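Local coordinates for (R)-2-hydroxyglutaryl-CoA dehydratase activating ATPase (Acidaminococcus fermentans, PDB 1HUX), which hydrolyses ATP slowly and uses it to drive electron transfer from a [4Fe-4S] cluster to (R)-2-hydroxyglutaryl-CoA dehydratase, activating that enzyme for glutamate fermentation, at residues A28-A33 with S46-N51; H98-I103 with I111-G116. All blocks are in the same frame, centred on the assembly; numbering follows the deposited sequence.

Contact 1: A28-A33 with S46-N51; sequences AKSLVA and SEVLEN
Val48 and Glu47 of helix 46-51 press against Ser30 and its neighbours on strand 28-33, and the contact is made by van der Waals packing with no hydrogen bond from one segment to the other. The two methyls of Val48 divide the work: CG1 lies against the strand backbone, 3.5 Å from Lys29 C, while CG2 meets the hydroxyl of Ser30, its OG 3.6 Å away. Glu47 contributes its aliphatic portion. Its CB packs on Ser30 CB at 3.5 Å, and its CG reaches Val32 CG2 at 3.7 Å, the two side chains crossing at about a right angle. With Val32 CG1 anti to the backbone N (chi1 172°), CG2 falls beside that N and is the methyl that meets Glu47. At the other end, Ala28 CB meets Asn51 CB at 4.1 Å, a light contact between the two beta carbons.

The polar link to the helix comes from Ser30. Its OG, between the backbone N and the carbonyl carbon (chi1 82°), hydrogen-bonds to Ser44 O one turn earlier in the same helix, which ties the strand to the helix just beyond the packed residues. The ammonium end of Lys29, whose CB points away from the helix, instead makes a cation-pi contact with Tyr244.

Strand 25-33 is the outermost strand of its sheet, joined to strand 14-21 by backbone bonds such as Ser30 with Cys17. Helix 40-52 runs back along it, the short axes 6.9 Å apart at 150°, before the chain re-enters the sheet at strand 61-65: the beta-alpha-beta crossover of the actin fold.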
loop_
_atom_site.group_PDB
_atom_site.type_symbol
_atom_site.label_atom_id
_atom_site.label_comp_id
_atom_site.label_asym_id
_atom_site.label_seq_id
_atom_site.Cartn_x
_atom_site.Cartn_y
_atom_site.Cartn_z
ATOM N N ALA A 28 -10.783 27.345 24.815
ATOM C CA ALA A 28 -9.480 27.314 24.189
ATOM C C ALA A 28 -9.159 25.939 23.626
ATOM O O ALA A 28 -9.682 24.911 24.101
ATOM C CB ALA A 28 -8.414 27.724 25.192
ATOM N N LYS A 29 -8.288 25.927 22.614
ATOM C CA LYS A 29 -7.857 24.688 21.968
ATOM C C LYS A 29 -6.393 24.802 21.621
ATOM O O LYS A 29 -5.838 25.895 21.620
ATOM C CB LYS A 29 -8.642 24.450 20.677
ATOM C CG LYS A 29 -8.490 25.555 19.638
ATOM C CD LYS A 29 -8.854 25.042 18.270
ATOM C CE LYS A 29 -8.859 26.145 17.253
ATOM N NZ LYS A 29 -9.987 27.062 17.567
ATOM N N SER A 30 -5.768 23.677 21.315
ATOM C CA SER A 30 -4.371 23.705 20.943
ATOM C C SER A 30 -4.030 22.499 20.059
ATOM O O SER A 30 -4.782 21.517 20.004
ATOM C CB SER A 30 -3.497 23.744 22.207
ATOM O OG SER A 30 -3.312 22.460 22.783
ATOM N N LEU A 31 -2.899 22.585 19.362
ATOM C CA LEU A 31 -2.463 21.521 18.473
ATOM C C LEU A 31 -0.944 21.502 18.409
ATOM O O LEU A 31 -0.320 22.514 18.100
ATOM C CB LEU A 31 -3.056 21.765 17.081
ATOM C CG LEU A 31 -2.663 20.878 15.898
ATOM C CD1 LEU A 31 -2.561 19.412 16.267
ATOM C CD2 LEU A 31 -3.701 21.072 14.848
ATOM N N VAL A 32 -0.355 20.348 18.688
ATOM C CA VAL A 32 1.091 20.216 18.688
ATOM C C VAL A 32 1.544 18.961 17.959
ATOM O O VAL A 32 1.077 17.858 18.261
ATOM C CB VAL A 32 1.634 20.159 20.136
ATOM C CG1 VAL A 32 3.133 19.810 20.128
ATOM C CG2 VAL A 32 1.381 21.482 20.833
ATOM N N ALA A 33 2.482 19.121 17.026
ATOM C CA ALA A 33 2.963 17.979 16.262
ATOM C C ALA A 33 3.498 16.897 17.176
ATOM O O ALA A 33 3.929 17.151 18.290
ATOM C CB ALA A 33 4.014 18.409 15.257
ATOM N N SER A 46 -0.150 22.119 27.928
ATOM C CA SER A 46 0.365 23.389 28.424
ATOM C C SER A 46 -0.186 24.490 27.517
ATOM O O SER A 46 -0.708 25.506 27.984
ATOM C CB SER A 46 1.885 23.381 28.350
ATOM O OG SER A 46 2.392 22.108 28.731
ATOM N N GLU A 47 -0.062 24.266 26.210
ATOM C CA GLU A 47 -0.550 25.205 25.212
ATOM C C GLU A 47 -1.983 25.661 25.509
ATOM O O GLU A 47 -2.265 26.862 25.514
ATOM C CB GLU A 47 -0.518 24.560 23.827
ATOM C CG GLU A 47 0.852 24.122 23.354
ATOM C CD GLU A 47 1.707 25.276 22.888
ATOM O OE1 GLU A 47 2.792 25.014 22.322
ATOM O OE2 GLU A 47 1.294 26.439 23.088
ATOM N N VAL A 48 -2.884 24.705 25.742
ATOM C CA VAL A 48 -4.280 25.057 26.006
ATOM C C VAL A 48 -4.401 25.847 27.284
ATOM O O VAL A 48 -4.911 26.979 27.293
ATOM C CB VAL A 48 -5.204 23.817 26.148
ATOM C CG1 VAL A 48 -6.196 23.768 24.975
ATOM C CG2 VAL A 48 -4.380 22.556 26.241
ATOM N N LEU A 49 -3.924 25.235 28.361
ATOM C CA LEU A 49 -3.988 25.870 29.654
ATOM C C LEU A 49 -3.518 27.321 29.542
ATOM O O LEU A 49 -4.169 28.238 30.065
ATOM C CB LEU A 49 -3.169 25.061 30.657
ATOM C CG LEU A 49 -3.869 23.735 31.014
ATOM C CD1 LEU A 49 -2.938 22.793 31.763
ATOM C CD2 LEU A 49 -5.119 24.037 31.819
ATOM N N GLU A 50 -2.420 27.541 28.822
ATOM C CA GLU A 50 -1.905 28.891 28.653
ATOM C C GLU A 50 -2.892 29.757 27.904
ATOM O O GLU A 50 -3.304 30.809 28.393
ATOM C CB GLU A 50 -0.575 28.879 27.907
ATOM C CG GLU A 50 0.594 28.444 28.757
ATOM C CD GLU A 50 1.918 28.766 28.104
ATOM O OE1 GLU A 50 2.168 28.252 26.989
ATOM O OE2 GLU A 50 2.701 29.536 28.704
ATOM N N ASN A 51 -3.274 29.309 26.715
ATOM C CA ASN A 51 -4.215 30.051 25.893
ATOM C C ASN A 51 -5.428 30.456 26.715
ATOM O O ASN A 51 -5.939 31.570 26.570
ATOM C CB ASN A 51 -4.660 29.196 24.701
ATOM C CG ASN A 51 -3.518 28.879 23.739
ATOM O OD1 ASN A 51 -2.842 29.781 23.238
ATOM N ND2 ASN A 51 -3.311 27.594 23.470
#

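Contact 2: H98-I103 with I111-G116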
loop_
_atom_site.group_PDB
_atom_site.type_symbol
_atom_site.label_atom_id
_atom_site.label_comp_id
_atom_site.label_asym_id
_atom_site.label_seq_id
_atom_site.Cartn_x
_atom_site.Cartn_y
_atom_site.Cartn_z
ATOM N N HIS A 98 -25.211 11.847 11.542
ATOM C CA HIS A 98 -25.613 10.448 11.622
ATOM C C HIS A 98 -24.481 9.645 11.030
ATOM O O HIS A 98 -24.327 8.452 11.295
ATOM C CB HIS A 98 -26.907 10.224 10.853
ATOM C CG HIS A 98 -28.130 10.665 11.602
ATOM N ND1 HIS A 98 -28.552 10.057 12.769
ATOM C CD2 HIS A 98 -29.025 11.652 11.347
ATOM C CE1 HIS A 98 -29.654 10.649 13.195
ATOM N NE2 HIS A 98 -29.964 11.619 12.350
ATOM N N THR A 99 -23.670 10.345 10.244
ATOM C CA THR A 99 -22.518 9.743 9.594
ATOM C C THR A 99 -21.330 10.694 9.679
ATOM O O THR A 99 -21.408 11.866 9.273
ATOM C CB THR A 99 -22.818 9.404 8.092
ATOM O OG1 THR A 99 -23.829 8.383 8.017
ATOM C CG2 THR A 99 -21.560 8.900 7.401
ATOM N N VAL A 100 -20.229 10.172 10.212
ATOM C CA VAL A 100 -19.007 10.950 10.382
ATOM C C VAL A 100 -17.833 10.322 9.647
ATOM O O VAL A 100 -17.436 9.186 9.923
ATOM C CB VAL A 100 -18.606 11.084 11.895
ATOM C CG1 VAL A 100 -17.293 11.820 12.009
ATOM C CG2 VAL A 100 -19.674 11.849 12.686
ATOM N N ILE A 101 -17.277 11.068 8.706
ATOM C CA ILE A 101 -16.118 10.589 7.972
ATOM C C ILE A 101 -14.881 11.251 8.575
ATOM O O ILE A 101 -14.723 12.465 8.458
ATOM C CB ILE A 101 -16.204 10.972 6.492
ATOM C CG1 ILE A 101 -17.455 10.351 5.884
ATOM C CG2 ILE A 101 -14.969 10.482 5.758
ATOM C CD1 ILE A 101 -17.670 10.726 4.441
ATOM N N ASP A 102 -14.022 10.463 9.220
ATOM C CA ASP A 102 -12.814 10.998 9.852
ATOM C C ASP A 102 -11.525 10.517 9.219
ATOM O O ASP A 102 -11.126 9.357 9.400
ATOM C CB ASP A 102 -12.781 10.640 11.346
ATOM C CG ASP A 102 -11.447 10.987 12.009
ATOM O OD1 ASP A 102 -10.790 10.064 12.548
ATOM O OD2 ASP A 102 -11.062 12.182 11.984
ATOM N N ILE A 103 -10.861 11.409 8.489
ATOM C CA ILE A 103 -9.603 11.049 7.841
ATOM C C ILE A 103 -8.456 11.716 8.575
ATOM O O ILE A 103 -8.405 12.947 8.681
ATOM C CB ILE A 103 -9.540 11.509 6.340
ATOM C CG1 ILE A 103 -10.727 10.949 5.550
ATOM C CG2 ILE A 103 -8.244 11.006 5.699
ATOM C CD1 ILE A 103 -10.776 11.418 4.096
ATOM N N ILE A 111 -18.121 6.713 10.719
ATOM C CA ILE A 111 -18.947 6.401 11.874
ATOM C C ILE A 111 -20.427 6.776 11.749
ATOM O O ILE A 111 -20.776 7.891 11.326
ATOM C CB ILE A 111 -18.353 7.100 13.141
ATOM C CG1 ILE A 111 -16.885 6.702 13.311
ATOM C CG2 ILE A 111 -19.155 6.726 14.388
ATOM C CD1 ILE A 111 -16.171 7.502 14.375
ATOM N N HIS A 112 -21.297 5.836 12.111
ATOM C CA HIS A 112 -22.718 6.121 12.085
ATOM C C HIS A 112 -23.046 6.605 13.494
ATOM O O HIS A 112 -22.711 5.940 14.482
ATOM C CB HIS A 112 -23.535 4.871 11.750
ATOM C CG HIS A 112 -25.002 5.147 11.606
ATOM N ND1 HIS A 112 -25.938 4.728 12.532
ATOM C CD2 HIS A 112 -25.684 5.890 10.697
ATOM C CE1 HIS A 112 -27.125 5.210 12.203
ATOM N NE2 HIS A 112 -27.000 5.919 11.093
ATOM N N VAL A 113 -23.691 7.765 13.583
ATOM C CA VAL A 113 -24.014 8.368 14.877
ATOM C C VAL A 113 -25.498 8.516 15.179
ATOM O O VAL A 113 -26.280 8.947 14.327
ATOM C CB VAL A 113 -23.379 9.786 15.008
ATOM C CG1 VAL A 113 -23.776 10.410 16.331
ATOM C CG2 VAL A 113 -21.858 9.705 14.882
ATOM N N GLU A 114 -25.859 8.176 16.414
ATOM C CA GLU A 114 -27.230 8.277 16.902
ATOM C C GLU A 114 -27.157 8.766 18.345
ATOM O O GLU A 114 -26.556 8.099 19.203
ATOM C CB GLU A 114 -27.932 6.911 16.845
ATOM C CG GLU A 114 -28.194 6.395 15.436
ATOM C CD GLU A 114 -29.368 7.083 14.737
ATOM O OE1 GLU A 114 -29.654 8.271 15.029
ATOM O OE2 GLU A 114 -29.998 6.432 13.874
ATOM N N ASN A 115 -27.763 9.930 18.607
ATOM C CA ASN A 115 -27.758 10.524 19.954
ATOM C C ASN A 115 -26.320 10.584 20.433
ATOM O O ASN A 115 -25.963 9.906 21.402
ATOM C CB ASN A 115 -28.569 9.677 20.950
ATOM C CG ASN A 115 -30.067 9.689 20.663
ATOM O OD1 ASN A 115 -30.700 10.747 20.625
ATOM N ND2 ASN A 115 -30.643 8.506 20.470
ATOM N N GLY A 116 -25.501 11.372 19.729
ATOM C CA GLY A 116 -24.095 11.527 20.082
ATOM C C GLY A 116 -23.318 10.252 20.366
ATOM O O GLY A 116 -22.266 10.275 21.006
#
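Val113 O is approached twice by His98, once from the ring and once from the backbone. His98 ND1 donates to it at 3.0 Å, nearly along the C=O axis although the oxygen lies 28° out of the ring plane, and His98 CA makes a CA-H...O contact at 3.2 Å. Val113 N in turn donates to His98 O. The second backbone bond of a regular antiparallel pair is missing, since His98 N stands 4.2 Å from Val113 O, and the imidazole takes the place of that bond alone. With CG anti to the carbonyl carbon (chi1 -79°), the ring is carried alongside strand 111-114, and its ND1 edge is turned to Val113 O. An alanine here would probably leave Val113 O without its ring donor and the Glu114 carboxylate without its neighbour.

That carboxylate meets the ring edge: Glu114 OE1 lies in the ring plane, 3.0 Å from His98 CE1, the two flat groups turned 80° apart. If negatively charged, it would be expected to favour a protonated imidazole.

Further along, Val100 and Ile111 form a hydrogen-bonded pair, with Val100 N to Ile111 O at 2.6 Å and Ile111 N to Val100 O at 2.7 Å. Between this pair and His98-Val113 lies the non-hydrogen-bonded pair Thr99-His112; Thr99 OG1 is bonded to Val209 N, and the His112 ring packs beside Val209. On the opposite face Val100 CG2 meets Val113 CG2 at 3.8 Å, and with Ile111 they pack under helix 82-93 against Leu83, Ala87 and Ala90. This is the beta hairpin of strands 99-104 and 107-114, which opens the second five-stranded sheet of the actin-fold ATPase.

Overall arrangement
Contact 1 and contact 2 hold different elements of two sheets of like topology: their centres are 26 Å apart, their nearest atoms about 11 Å, and they share no strand or helix. Each lies in a mixed sheet of the same strand order, 3-2-1-4-5, the repeated architecture of actin-fold ATPases. Contact 1 fastens a helix onto the outermost strand of the first sheet, while contact 2 pairs two neighbouring interior strands of the second. Their chemistry follows: side-chain packing, with one serine hydrogen bond just outside the segments, joins strand to helix, whereas backbone bonds and a histidine join strand to strand. Contact 2 is centred about 12 Å from the chain centre, against about 18 Å, and only contact 1 has an exposed touching residue, Asn51.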